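Probable sugar ABC transporter, sugar-binding protein (Streptococcus pneumoniae, PDB 2W7Y) binds the blood-group A-trisaccharide and probably hands such glycans to a membrane ABC transporter for uptake by the pneumococcus. Local coordinates at residues F42-H47 and D61-F66; D241-V246 and Q416-T421; Y140-K145 and V388-G393; N91-V94 and F99-V102. All coordinates share one frame; numbering follows the deposited sequence.

Contact 1. Residues F42-H47 and D61-F66. With FUC (alpha-L-fucopyranose), chain C; GAL (beta-D-galactopyranose), chain B.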
loop_
_atom_site.group_PDB
_atom_site.type_symbol
_atom_site.label_atom_id
_atom_site.label_comp_id
_atom_site.label_asym_id
_atom_site.label_seq_id
_atom_site.Cartn_x
_atom_site.Cartn_y
_atom_site.Cartn_z
ATOM N N PHE A 42 -18.813 -11.429 -2.069
ATOM C CA PHE A 42 -17.673 -10.681 -1.547
ATOM C C PHE A 42 -16.378 -11.046 -2.267
ATOM O O PHE A 42 -15.891 -12.167 -2.151
ATOM C CB PHE A 42 -17.551 -10.850 -0.019
ATOM C CG PHE A 42 -16.209 -10.441 0.545
ATOM C CD1 PHE A 42 -15.731 -9.135 0.393
ATOM C CD2 PHE A 42 -15.423 -11.361 1.229
ATOM C CE1 PHE A 42 -14.487 -8.754 0.907
ATOM C CE2 PHE A 42 -14.181 -10.993 1.750
ATOM C CZ PHE A 42 -13.712 -9.684 1.591
ATOM N N TYR A 43 -15.827 -10.086 -3.004
ATOM C CA TYR A 43 -14.593 -10.299 -3.758
ATOM C C TYR A 43 -13.355 -9.852 -2.978
ATOM O O TYR A 43 -13.313 -8.741 -2.447
ATOM C CB TYR A 43 -14.668 -9.611 -5.133
ATOM C CG TYR A 43 -15.787 -10.147 -5.999
ATOM C CD1 TYR A 43 -17.039 -9.531 -6.011
ATOM C CD2 TYR A 43 -15.603 -11.288 -6.782
ATOM C CE1 TYR A 43 -18.077 -10.029 -6.786
ATOM C CE2 TYR A 43 -16.638 -11.797 -7.562
ATOM C CZ TYR A 43 -17.872 -11.163 -7.559
ATOM O OH TYR A 43 -18.902 -11.658 -8.333
ATOM N N HIS A 44 -12.360 -10.737 -2.915
ATOM C CA HIS A 44 -11.066 -10.466 -2.269
ATOM C C HIS A 44 -9.913 -11.103 -3.057
ATOM O O HIS A 44 -10.145 -11.943 -3.925
ATOM C CB HIS A 44 -11.073 -10.969 -0.825
ATOM C CG HIS A 44 -11.174 -12.458 -0.703
ATOM N ND1 HIS A 44 -12.382 -13.119 -0.628
ATOM C CD2 HIS A 44 -10.217 -13.415 -0.647
ATOM C CE1 HIS A 44 -12.165 -14.419 -0.531
ATOM N NE2 HIS A 44 -10.860 -14.625 -0.539
ATOM N N GLY A 45 -8.678 -10.705 -2.753
ATOM C CA GLY A 45 -7.505 -11.231 -3.450
ATOM C C GLY A 45 -6.687 -12.265 -2.688
ATOM O O GLY A 45 -5.537 -12.534 -3.036
ATOM N N TYR A 46 -7.275 -12.854 -1.653
ATOM C CA TYR A 46 -6.600 -13.890 -0.876
ATOM C C TYR A 46 -6.924 -15.276 -1.439
ATOM O O TYR A 46 -7.734 -16.022 -0.888
ATOM C CB TYR A 46 -6.950 -13.771 0.609
ATOM C CG TYR A 46 -6.532 -12.453 1.231
ATOM C CD1 TYR A 46 -5.199 -12.208 1.570
ATOM C CD2 TYR A 46 -7.465 -11.450 1.473
ATOM C CE1 TYR A 46 -4.810 -10.993 2.135
ATOM C CE2 TYR A 46 -7.086 -10.232 2.042
ATOM C CZ TYR A 46 -5.758 -10.010 2.370
ATOM O OH TYR A 46 -5.370 -8.807 2.927
ATOM N N HIS A 47 -6.271 -15.595 -2.558
ATOM C CA HIS A 47 -6.504 -16.825 -3.326
ATOM C C HIS A 47 -5.435 -17.881 -3.056
ATOM O O HIS A 47 -5.581 -19.038 -3.440
ATOM C CB HIS A 47 -6.506 -16.495 -4.821
ATOM C CG HIS A 47 -5.251 -15.821 -5.289
ATOM N ND1 HIS A 47 -4.107 -16.521 -5.611
ATOM C CD2 HIS A 47 -4.960 -14.513 -5.485
ATOM C CE1 HIS A 47 -3.165 -15.672 -5.987
ATOM N NE2 HIS A 47 -3.657 -14.448 -5.920
ATOM N N ASP A 61 -10.414 -17.986 6.370
ATOM C CA ASP A 61 -11.014 -18.531 7.595
ATOM C C ASP A 61 -11.860 -17.483 8.310
ATOM O O ASP A 61 -12.938 -17.792 8.813
ATOM C CB ASP A 61 -9.943 -19.091 8.540
ATOM C CG ASP A 61 -9.373 -20.422 8.066
ATOM O OD1 ASP A 61 -10.000 -21.077 7.208
ATOM O OD2 ASP A 61 -8.294 -20.814 8.559
ATOM N N LEU A 62 -11.359 -16.250 8.342
ATOM C CA LEU A 62 -12.089 -15.099 8.878
ATOM C C LEU A 62 -13.408 -14.846 8.147
ATOM O O LEU A 62 -14.412 -14.524 8.775
ATOM C CB LEU A 62 -11.213 -13.837 8.811
ATOM C CG LEU A 62 -10.517 -13.251 10.051
ATOM C CD1 LEU A 62 -9.991 -14.308 11.011
ATOM C CD2 LEU A 62 -9.399 -12.295 9.626
ATOM N N TYR A 63 -13.398 -15.003 6.824
ATOM C CA TYR A 63 -14.563 -14.694 5.988
ATOM C C TYR A 63 -15.708 -15.697 6.130
ATOM O O TYR A 63 -16.845 -15.308 6.377
ATOM C CB TYR A 63 -14.182 -14.587 4.505
ATOM C CG TYR A 63 -13.102 -13.583 4.152
ATOM C CD1 TYR A 63 -12.985 -12.365 4.829
ATOM C CD2 TYR A 63 -12.215 -13.840 3.103
ATOM C CE1 TYR A 63 -11.996 -11.445 4.488
ATOM C CE2 TYR A 63 -11.225 -12.924 2.753
ATOM C CZ TYR A 63 -11.125 -11.732 3.450
ATOM O OH TYR A 63 -10.150 -10.831 3.100
ATOM N N ASP A 64 -15.415 -16.984 5.958
ATOM C CA ASP A 64 -16.477 -17.998 5.990
ATOM C C ASP A 64 -16.934 -18.343 7.411
ATOM O O ASP A 64 -17.925 -19.046 7.600
ATOM C CB ASP A 64 -16.123 -19.248 5.154
ATOM C CG ASP A 64 -14.770 -19.828 5.495
ATOM O OD1 ASP A 64 -14.282 -19.605 6.619
ATOM O OD2 ASP A 64 -14.196 -20.519 4.627
ATOM N N LYS A 65 -16.201 -17.826 8.393
ATOM C CA LYS A 65 -16.609 -17.823 9.791
ATOM C C LYS A 65 -17.708 -16.776 10.011
ATOM O O LYS A 65 -18.627 -16.988 10.810
ATOM C CB LYS A 65 -15.379 -17.561 10.666
ATOM C CG LYS A 65 -15.613 -17.057 12.081
ATOM C CD LYS A 65 -14.267 -16.982 12.796
ATOM C CE LYS A 65 -14.154 -15.757 13.684
ATOM N NZ LYS A 65 -12.744 -15.530 14.122
ATOM N N PHE A 66 -17.606 -15.658 9.291
ATOM C CA PHE A 66 -18.675 -14.656 9.230
ATOM C C PHE A 66 -19.916 -15.237 8.545
ATOM O O PHE A 66 -21.040 -14.992 8.981
ATOM C CB PHE A 66 -18.199 -13.391 8.496
ATOM C CG PHE A 66 -19.282 -12.361 8.282
ATOM C CD1 PHE A 66 -19.530 -11.385 9.240
ATOM C CD2 PHE A 66 -20.047 -12.364 7.119
ATOM C CE1 PHE A 66 -20.521 -10.433 9.051
ATOM C CE2 PHE A 66 -21.051 -11.414 6.923
ATOM C CZ PHE A 66 -21.285 -10.449 7.889
HETATM C C1 FUC C . -2.285 -7.559 -1.968
HETATM C C2 FUC C . -1.637 -8.670 -2.798
HETATM C C3 FUC C . -1.957 -10.030 -2.175
HETATM C C4 FUC C . -3.472 -10.220 -2.091
HETATM C C5 FUC C . -4.088 -9.044 -1.324
HETATM C C6 FUC C . -5.612 -9.092 -1.298
HETATM O O2 FUC C . -0.245 -8.475 -2.838
HETATM O O3 FUC C . -1.346 -11.081 -2.892
HETATM O O4 FUC C . -4.030 -10.305 -3.389
HETATM O O5 FUC C . -3.683 -7.790 -1.855
HETATM C C1 GAL B . -2.315 -6.944 1.496
HETATM C C2 GAL B . -2.061 -6.362 0.105
HETATM C C3 GAL B . -1.056 -5.209 0.174
HETATM C C4 GAL B . -1.410 -4.206 1.278
HETATM C C5 GAL B . -1.601 -4.965 2.598
HETATM C C6 GAL B . -1.952 -4.071 3.791
HETATM O O1 GAL B . -3.433 -7.800 1.435
HETATM O O2 GAL B . -1.566 -7.398 -0.719
HETATM O O3 GAL B . -0.970 -4.572 -1.081
HETATM O O4 GAL B . -2.574 -3.505 0.906
HETATM O O5 GAL B . -2.616 -5.938 2.440
HETATM O O6 GAL B . -1.604 -4.744 4.987
#
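Tyr-63 reaches from its helix to meet Phe-42, His-44 and Tyr-46, offering a face, an edge and its hydroxyl in turn. Two meetings are edge-to-face stacks. Phe-42 stands on edge against the phenol, its CE2 lying over the ring centre, with centroids 4.7 Å apart and planes at 80°. A chi1 of 164° sets its CG opposite the backbone N and sends the ring toward the helix. Toward His-44 the roles reverse: Tyr-63 presents its own edge, and CE2 sits above the centre of the imidazole face, 3.5 Å from His-44 CG, with planes at 51°. The third meeting is plain packing. The phenol oxygen OH of Tyr-63 ends 3.2 Å from CD2 of Tyr-46 and, though buried, has no polar partner anywhere in the model.

Hydrogen bonds appear on the sugar side. Tyr-46, the centre of an inverse gamma turn, is hydrogen-bonded through OH to galactose O1 at 2.6 Å, either hydroxyl being a possible donor, while one face of its ring carries the fucose methyl C6. Fucose O4 donates to Gly-45 O at 2.7 Å. Tyr-63 backs Tyr-46, one of the residues lining the glycan pocket, from the second shell.

In the fold this is a beta-alpha-beta crossover: strand 39-44, helix 54-69 and the parallel neighbouring strand 76-81, with Pro-79 touching Tyr-63 and helix 319-332 flanking it through Phe-328 and Met-332.

Contact 2. Residues D241-V246 and Q416-T421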
loop_
_atom_site.group_PDB
_atom_site.type_symbol
_atom_site.label_atom_id
_atom_site.label_comp_id
_atom_site.label_asym_id
_atom_site.label_seq_id
_atom_site.Cartn_x
_atom_site.Cartn_y
_atom_site.Cartn_z
ATOM N N ASP A 241 11.323 17.958 -9.960
ATOM C CA ASP A 241 12.578 17.510 -9.342
ATOM C C ASP A 241 12.488 16.086 -8.805
ATOM O O ASP A 241 13.430 15.311 -8.949
ATOM C CB ASP A 241 13.013 18.449 -8.210
ATOM C CG ASP A 241 13.407 19.825 -8.702
ATOM O OD1 ASP A 241 13.511 20.736 -7.849
ATOM O OD2 ASP A 241 13.603 20.006 -9.926
ATOM N N ALA A 242 11.363 15.757 -8.176
ATOM C CA ALA A 242 11.145 14.424 -7.615
ATOM C C ALA A 242 11.161 13.378 -8.729
ATOM O O ALA A 242 11.883 12.383 -8.657
ATOM C CB ALA A 242 9.826 14.381 -6.850
ATOM N N LEU A 243 10.365 13.636 -9.763
ATOM C CA LEU A 243 10.312 12.817 -10.964
ATOM C C LEU A 243 11.717 12.550 -11.515
ATOM O O LEU A 243 12.065 11.400 -11.792
ATOM C CB LEU A 243 9.447 13.528 -12.009
ATOM C CG LEU A 243 8.375 12.804 -12.826
ATOM C CD1 LEU A 243 7.550 11.807 -11.997
ATOM C CD2 LEU A 243 7.473 13.841 -13.479
ATOM N N LYS A 244 12.524 13.609 -11.628
ATOM C CA LYS A 244 13.868 13.541 -12.212
ATOM C C LYS A 244 14.885 12.786 -11.345
ATOM O O LYS A 244 15.660 11.975 -11.860
ATOM C CB LYS A 244 14.380 14.950 -12.535
ATOM C CG LYS A 244 15.685 14.974 -13.313
ATOM C CD LYS A 244 16.103 16.389 -13.663
ATOM C CE LYS A 244 17.516 16.415 -14.214
ATOM N NZ LYS A 244 17.944 17.783 -14.613
HETATM N N MSE A 245 14.877 13.068 -10.043
HETATM C CA MSE A 245 15.719 12.377 -9.063
HETATM C C MSE A 245 15.534 10.862 -9.095
HETATM O O MSE A 245 16.510 10.112 -9.089
HETATM C CB MSE A 245 15.399 12.874 -7.653
HETATM C CG MSE A 245 16.122 14.131 -7.227
HETATM SE SE MSE A 245 15.076 15.056 -5.867
HETATM C CE MSE A 245 16.511 15.732 -4.724
ATOM N N VAL A 246 14.273 10.433 -9.123
ATOM C CA VAL A 246 13.905 9.014 -9.057
ATOM C C VAL A 246 14.214 8.290 -10.375
ATOM O O VAL A 246 14.765 7.190 -10.361
ATOM C CB VAL A 246 12.414 8.832 -8.636
ATOM C CG1 VAL A 246 12.012 7.366 -8.617
ATOM C CG2 VAL A 246 12.175 9.452 -7.269
ATOM N N GLN A 416 13.724 15.059 -20.942
ATOM C CA GLN A 416 12.562 15.058 -21.827
ATOM C C GLN A 416 11.539 13.985 -21.461
ATOM O O GLN A 416 10.374 14.080 -21.850
ATOM C CB GLN A 416 12.976 14.968 -23.306
ATOM C CG GLN A 416 13.744 13.712 -23.685
ATOM C CD GLN A 416 14.271 13.741 -25.112
ATOM O OE1 GLN A 416 13.878 12.948 -25.928
ATOM N NE2 GLN A 416 15.149 14.651 -25.386
ATOM N N LYS A 417 11.976 12.972 -20.711
ATOM C CA LYS A 417 11.058 11.991 -20.135
ATOM C C LYS A 417 10.216 12.616 -19.022
ATOM O O LYS A 417 9.007 12.374 -18.952
ATOM C CB LYS A 417 11.805 10.761 -19.612
ATOM C CG LYS A 417 10.892 9.617 -19.165
ATOM C CD LYS A 417 10.113 9.024 -20.331
ATOM C CE LYS A 417 9.097 8.003 -19.860
ATOM N NZ LYS A 417 8.424 7.342 -21.014
ATOM N N VAL A 418 10.859 13.411 -18.164
ATOM C CA VAL A 418 10.163 14.166 -17.122
ATOM C C VAL A 418 9.086 15.053 -17.758
ATOM O O VAL A 418 7.931 15.045 -17.319
ATOM C CB VAL A 418 11.145 15.021 -16.265
ATOM C CG1 VAL A 418 10.405 16.101 -15.480
ATOM C CG2 VAL A 418 11.942 14.140 -15.321
ATOM N N LYS A 419 9.469 15.783 -18.807
ATOM C CA LYS A 419 8.558 16.682 -19.510
ATOM C C LYS A 419 7.383 15.948 -20.160
ATOM O O LYS A 419 6.244 16.420 -20.097
ATOM C CB LYS A 419 9.304 17.510 -20.560
ATOM C CG LYS A 419 8.628 18.838 -20.857
ATOM C CD LYS A 419 8.676 19.181 -22.327
ATOM C CE LYS A 419 7.558 20.141 -22.683
ATOM N NZ LYS A 419 7.397 20.297 -24.152
ATOM N N SER A 420 7.662 14.800 -20.779
ATOM C CA SER A 420 6.621 14.009 -21.437
ATOM C C SER A 420 5.733 13.290 -20.415
ATOM O O SER A 420 4.554 13.044 -20.679
ATOM C CB SER A 420 7.217 13.025 -22.460
ATOM O OG SER A 420 7.599 11.795 -21.865
ATOM N N THR A 421 6.306 12.961 -19.259
ATOM C CA THR A 421 5.550 12.378 -18.151
ATOM C C THR A 421 4.536 13.384 -17.611
ATOM O O THR A 421 3.371 13.041 -17.400
ATOM C CB THR A 421 6.478 11.883 -17.015
ATOM O OG1 THR A 421 7.287 10.805 -17.504
ATOM C CG2 THR A 421 5.673 11.401 -15.812
#
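The carbonyl oxygen of Lys-417 is gripped twice by Thr-421, the residue one turn further on. The amide N of Thr-421 bonds to it at 2.8 Å, as any helix would have it, and the hydroxyl OG1 adds a second bond of 2.7 Å. The two donors come from opposite faces of the carbonyl plane, OG1 standing 40° out of it. With its hydroxyl turned back to the helix in this way, Thr-421 has CG2 anti to its own N (OG1 at chi1 -65°), and the methyl meets Leu-243 CD2 tip to tip at 3.8 Å.

This is helix-against-helix packing, well away from the glycan. Segments 241-246 and 416-421 approach to 9.6 Å between axes and run at 133°, about midway between perpendicular and antiparallel. The C-terminal helix 414-427 is thereby laid against helix 237-252.

Val-418 fills the middle of the interface. Its CG2 branch presses on the backbone of the other helix, 3.7 Å from Lys-244 CA, and also approaches Leu-243 CB at 4.2 Å. Lys-244 contributes mainly its root, since its extended chain leads away to a salt bridge with Asp-415. Met-247, on the same helix as Lys-244, continues the apolar seam against Val-418 and Thr-421.

Contact 3. Residues Y140-K145 and V388-G393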
loop_
_atom_site.group_PDB
_atom_site.type_symbol
_atom_site.label_atom_id
_atom_site.label_comp_id
_atom_site.label_asym_id
_atom_site.label_seq_id
_atom_site.Cartn_x
_atom_site.Cartn_y
_atom_site.Cartn_z
ATOM N N TYR A 140 -10.972 6.849 8.866
ATOM C CA TYR A 140 -11.998 7.822 9.232
ATOM C C TYR A 140 -11.719 9.226 8.705
ATOM O O TYR A 140 -12.601 9.852 8.120
ATOM C CB TYR A 140 -12.214 7.849 10.752
ATOM C CG TYR A 140 -13.479 8.575 11.165
ATOM C CD1 TYR A 140 -14.721 7.937 11.112
ATOM C CD2 TYR A 140 -13.440 9.902 11.587
ATOM C CE1 TYR A 140 -15.886 8.596 11.477
ATOM C CE2 TYR A 140 -14.604 10.571 11.958
ATOM C CZ TYR A 140 -15.820 9.910 11.901
ATOM O OH TYR A 140 -16.973 10.565 12.267
ATOM N N LYS A 141 -10.500 9.715 8.910
ATOM C CA LYS A 141 -10.113 11.046 8.442
ATOM C C LYS A 141 -9.618 11.029 6.996
ATOM O O LYS A 141 -9.983 11.897 6.197
ATOM C CB LYS A 141 -9.054 11.643 9.357
ATOM N N GLN A 142 -8.802 10.029 6.665
ATOM C CA GLN A 142 -8.088 9.991 5.389
ATOM C C GLN A 142 -8.919 9.503 4.194
ATOM O O GLN A 142 -8.720 9.967 3.071
ATOM C CB GLN A 142 -6.824 9.152 5.526
ATOM C CG GLN A 142 -5.643 9.726 4.786
ATOM C CD GLN A 142 -4.605 8.681 4.470
ATOM O OE1 GLN A 142 -3.425 8.836 4.806
ATOM N NE2 GLN A 142 -5.036 7.601 3.822
ATOM N N ASN A 143 -9.831 8.561 4.434
ATOM C CA ASN A 143 -10.746 8.100 3.388
ATOM C C ASN A 143 -12.031 8.926 3.298
ATOM O O ASN A 143 -12.987 8.532 2.631
ATOM C CB ASN A 143 -11.059 6.604 3.546
ATOM C CG ASN A 143 -10.019 5.716 2.884
ATOM O OD1 ASN A 143 -9.221 6.173 2.060
ATOM N ND2 ASN A 143 -10.029 4.437 3.234
ATOM N N GLN A 144 -12.035 10.073 3.972
ATOM C CA GLN A 144 -13.140 11.019 3.907
ATOM C C GLN A 144 -13.028 11.942 2.700
ATOM O O GLN A 144 -12.100 12.748 2.597
ATOM C CB GLN A 144 -13.216 11.847 5.185
ATOM C CG GLN A 144 -14.407 11.519 6.068
ATOM C CD GLN A 144 -14.603 12.540 7.164
ATOM O OE1 GLN A 144 -13.675 13.487 7.324
ATOM N NE2 GLN A 144 -15.807 12.347 7.909
ATOM N N LYS A 145 -13.990 11.806 1.793
ATOM C CA LYS A 145 -14.104 12.657 0.617
ATOM C C LYS A 145 -15.373 13.490 0.713
ATOM O O LYS A 145 -16.475 12.989 0.469
ATOM C CB LYS A 145 -14.099 11.806 -0.661
ATOM C CG LYS A 145 -12.849 11.962 -1.531
ATOM C CD LYS A 145 -11.547 11.687 -0.789
ATOM C CE LYS A 145 -11.189 10.217 -0.802
ATOM N NZ LYS A 145 -9.748 10.017 -0.477
ATOM N N VAL A 388 0.138 8.157 -3.300
ATOM C CA VAL A 388 -0.338 8.786 -4.535
ATOM C C VAL A 388 -1.717 8.239 -4.926
ATOM O O VAL A 388 -2.610 9.004 -5.303
ATOM C CB VAL A 388 0.679 8.581 -5.702
ATOM C CG1 VAL A 388 0.036 8.848 -7.064
ATOM C CG2 VAL A 388 1.911 9.462 -5.506
ATOM N N SER A 389 -1.877 6.923 -4.808
ATOM C CA SER A 389 -3.123 6.232 -5.127
ATOM C C SER A 389 -4.331 6.736 -4.333
ATOM O O SER A 389 -5.409 6.909 -4.893
ATOM C CB SER A 389 -2.949 4.725 -4.910
ATOM O OG SER A 389 -4.019 4.006 -5.495
ATOM N N ASP A 390 -4.143 6.967 -3.034
ATOM C CA ASP A 390 -5.224 7.408 -2.147
ATOM C C ASP A 390 -5.681 8.826 -2.448
ATOM O O ASP A 390 -6.882 9.109 -2.511
ATOM C CB ASP A 390 -4.790 7.311 -0.678
ATOM C CG ASP A 390 -4.978 5.917 -0.095
ATOM O OD1 ASP A 390 -4.693 5.742 1.108
ATOM O OD2 ASP A 390 -5.415 5.001 -0.825
ATOM N N VAL A 391 -4.711 9.709 -2.646
ATOM C CA VAL A 391 -4.970 11.136 -2.747
ATOM C C VAL A 391 -5.191 11.598 -4.201
ATOM O O VAL A 391 -5.991 12.502 -4.452
ATOM C CB VAL A 391 -3.865 11.956 -1.994
ATOM C CG1 VAL A 391 -2.482 11.778 -2.641
ATOM C CG2 VAL A 391 -4.242 13.426 -1.875
ATOM N N TRP A 392 -4.508 10.960 -5.154
ATOM C CA TRP A 392 -4.618 11.357 -6.562
ATOM C C TRP A 392 -5.369 10.352 -7.444
ATOM O O TRP A 392 -5.674 10.643 -8.604
ATOM C CB TRP A 392 -3.241 11.684 -7.162
ATOM C CG TRP A 392 -2.469 12.780 -6.450
ATOM C CD1 TRP A 392 -2.968 13.725 -5.592
ATOM C CD2 TRP A 392 -1.065 13.050 -6.566
ATOM N NE1 TRP A 392 -1.960 14.552 -5.154
ATOM C CE2 TRP A 392 -0.783 14.163 -5.739
ATOM C CE3 TRP A 392 -0.016 12.458 -7.284
ATOM C CZ2 TRP A 392 0.508 14.692 -5.612
ATOM C CZ3 TRP A 392 1.266 12.987 -7.155
ATOM C CH2 TRP A 392 1.512 14.091 -6.322
ATOM N N GLY A 393 -5.670 9.178 -6.894
ATOM C CA GLY A 393 -6.462 8.176 -7.604
ATOM C C GLY A 393 -5.635 7.115 -8.299
ATOM O O GLY A 393 -4.430 7.286 -8.490
HETATM O O HOH W 1 -8.494 5.090 -0.223
#
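Gln-142 and Lys-145 both end near Asp-390, one at its carboxylate and the other at its backbone carbonyl. On the packed side the Gln-142 chain, extended beyond CG, brings its amide up to the carboxylate. The two side chains cross at about a right angle, and the planes of amide and carboxylate stand 73° apart, so the groups are not laid flat on one another. Gln-142 also rests on Ser-306, Ser-307 and Pro-386, while Asp-390 OD1 is held by the backbone N of Gly-308, its main polar partner.

Gly-308 shows what the contact joins. It lies on the connection from strand 302-306, in one of the two large sheets, to strand 311-313, in the other large one, and its carbonyl accepts from Asn-143 ND2. Helix 139-142 and helix 388-392 therefore meet across a segment that passes between the two large sheets, an arrangement consistent with the hinge side of a two-lobed solute-binding protein. The side chain of Asp-390 lies about 7 Å from the bound N-acetylgalactosamine.

The other side is looser and wetter. A water donates to Asn-143 OD1 at 2.6 Å and, more weakly, to Asp-390 OD2 at 3.1 Å, bridging two side chains that do not themselves touch. Lys-145, exposed, folds its chain at chi2 and chi3 (55° and 87°), which brings NZ toward helix 388-392, yet NZ stops 3.6 Å from the backbone oxygen O of Asp-390. Between NZ of Lys-145 and OD2 of Asp-390 the gap widens to 6.6 Å, so any attraction of the opposite charges would act at a distance.

Contact 4. Residues N91-V94 and F99-V102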
loop_
_atom_site.group_PDB
_atom_site.type_symbol
_atom_site.label_atom_id
_atom_site.label_comp_id
_atom_site.label_asym_id
_atom_site.label_seq_id
_atom_site.Cartn_x
_atom_site.Cartn_y
_atom_site.Cartn_z
ATOM N N ASN A 91 -13.966 -2.319 -12.087
ATOM C CA ASN A 91 -14.067 -1.491 -13.296
ATOM C C ASN A 91 -14.969 -2.064 -14.390
ATOM O O ASN A 91 -15.610 -1.311 -15.133
ATOM C CB ASN A 91 -12.673 -1.204 -13.875
ATOM C CG ASN A 91 -11.786 -0.408 -12.925
ATOM O OD1 ASN A 91 -12.257 0.409 -12.131
ATOM N ND2 ASN A 91 -10.484 -0.643 -13.015
ATOM N N ASN A 92 -15.008 -3.391 -14.493
ATOM C CA ASN A 92 -15.915 -4.052 -15.428
ATOM C C ASN A 92 -17.377 -3.901 -15.014
ATOM O O ASN A 92 -18.261 -3.844 -15.865
ATOM C CB ASN A 92 -15.552 -5.530 -15.615
ATOM C CG ASN A 92 -14.236 -5.728 -16.364
ATOM O OD1 ASN A 92 -13.777 -4.846 -17.098
ATOM N ND2 ASN A 92 -13.626 -6.896 -16.180
ATOM N N LYS A 93 -17.627 -3.825 -13.710
ATOM C CA LYS A 93 -18.978 -3.563 -13.217
ATOM C C LYS A 93 -19.360 -2.084 -13.287
ATOM O O LYS A 93 -20.493 -1.762 -13.642
ATOM C CB LYS A 93 -19.187 -4.141 -11.813
ATOM C CG LYS A 93 -19.080 -5.660 -11.771
ATOM C CD LYS A 93 -19.968 -6.289 -10.715
ATOM C CE LYS A 93 -19.883 -7.810 -10.787
ATOM N NZ LYS A 93 -20.919 -8.503 -9.956
ATOM N N VAL A 94 -18.416 -1.195 -12.971
ATOM C CA VAL A 94 -18.620 0.262 -13.080
ATOM C C VAL A 94 -19.046 0.669 -14.496
ATOM O O VAL A 94 -19.980 1.457 -14.666
ATOM C CB VAL A 94 -17.374 1.067 -12.605
ATOM C CG1 VAL A 94 -17.512 2.559 -12.916
ATOM C CG2 VAL A 94 -17.146 0.869 -11.116
ATOM N N PHE A 99 -21.841 -2.280 -9.546
ATOM C CA PHE A 99 -20.748 -2.409 -8.592
ATOM C C PHE A 99 -20.805 -3.798 -7.956
ATOM O O PHE A 99 -21.901 -4.328 -7.743
ATOM C CB PHE A 99 -20.831 -1.310 -7.522
ATOM C CG PHE A 99 -19.508 -0.974 -6.890
ATOM C CD1 PHE A 99 -18.568 -0.199 -7.574
ATOM C CD2 PHE A 99 -19.195 -1.432 -5.611
ATOM C CE1 PHE A 99 -17.342 0.111 -6.995
ATOM C CE2 PHE A 99 -17.968 -1.133 -5.025
ATOM C CZ PHE A 99 -17.041 -0.360 -5.718
ATOM N N PRO A 100 -19.631 -4.412 -7.682
ATOM C CA PRO A 100 -19.626 -5.678 -6.940
ATOM C C PRO A 100 -20.257 -5.484 -5.568
ATOM O O PRO A 100 -19.987 -4.475 -4.908
ATOM C CB PRO A 100 -18.131 -6.005 -6.803
ATOM C CG PRO A 100 -17.418 -4.714 -7.055
ATOM C CD PRO A 100 -18.269 -3.986 -8.046
ATOM N N ASP A 101 -21.104 -6.426 -5.151
ATOM C CA ASP A 101 -21.815 -6.311 -3.870
ATOM C C ASP A 101 -20.886 -5.822 -2.757
ATOM O O ASP A 101 -21.147 -4.800 -2.123
ATOM C CB ASP A 101 -22.465 -7.641 -3.482
ATOM C CG ASP A 101 -23.625 -8.023 -4.387
ATOM O OD1 ASP A 101 -24.077 -9.184 -4.289
ATOM O OD2 ASP A 101 -24.095 -7.179 -5.188
ATOM N N VAL A 102 -19.803 -6.563 -2.535
ATOM C CA VAL A 102 -18.756 -6.186 -1.586
ATOM C C VAL A 102 -17.424 -6.514 -2.244
ATOM O O VAL A 102 -17.265 -7.591 -2.820
ATOM C CB VAL A 102 -18.867 -6.968 -0.240
ATOM C CG1 VAL A 102 -17.758 -6.549 0.743
ATOM C CG2 VAL A 102 -20.236 -6.781 0.403
#
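The ring of Phe-99 meets Val-94 at its edge: CG2 of the valine lies near the ring plane, 4.0 Å from CD1. On one face the ring carries its own neighbour in sequence, Pro-100, whose CD sits 3.4 Å above the plane and offset toward the rim. Val-94 and Phe-99 run side by side in the same direction rather than pointing at each other, although the CB of Phe-99 leaves its backbone away from the helix.

The pyrrolidine ring in turn receives the aliphatic part of Lys-93. Across the contact CB of the lysine is 3.9 Å from Pro-100 CD. A bend at chi2 (-148°) carries Lys-93 CD alongside the peptide joining the two loop residues, 3.6 Å from Pro-100 N. No hydrogen bond links the segments. Beyond the apolar stem, the ammonium group finds its partner outside, in a salt bridge to Glu-41.

A short turn thus folds straight back on the helix it has just left. Helix 86-94 joins strand 76-81 to parallel strand 102-104, a beta-alpha-beta crossover passing over strand 39-44 between them. Phe-99 and Val-94 both pack on helix 112-116 at Ala-114, and Pro-100 rests on Tyr-43 of strand 39-44.

Contacts 1, 2 and 4 are buried, whereas contact 3 lies at the surface, and their chemistry follows. Contacts 1 and 4 serve the same sheet and touch: Phe-42 packs on Val-102, and Tyr-43 N lies 2.9 Å from Val-102 O, a probable hydrogen bond between adjacent strands. Contact 1 is aromatic and lines and backs the sugar pocket; contact 4, about 17 Å off between centres, sets valine at a ring edge and a lysine stem on proline. Contact 2, about 41 Å from contact 1 between centres and across the chain's middle, relies on methyl packing between helices. Contact 3, nearest the chain's centre, uses amide, carboxylate and water where the two large sheets are connected.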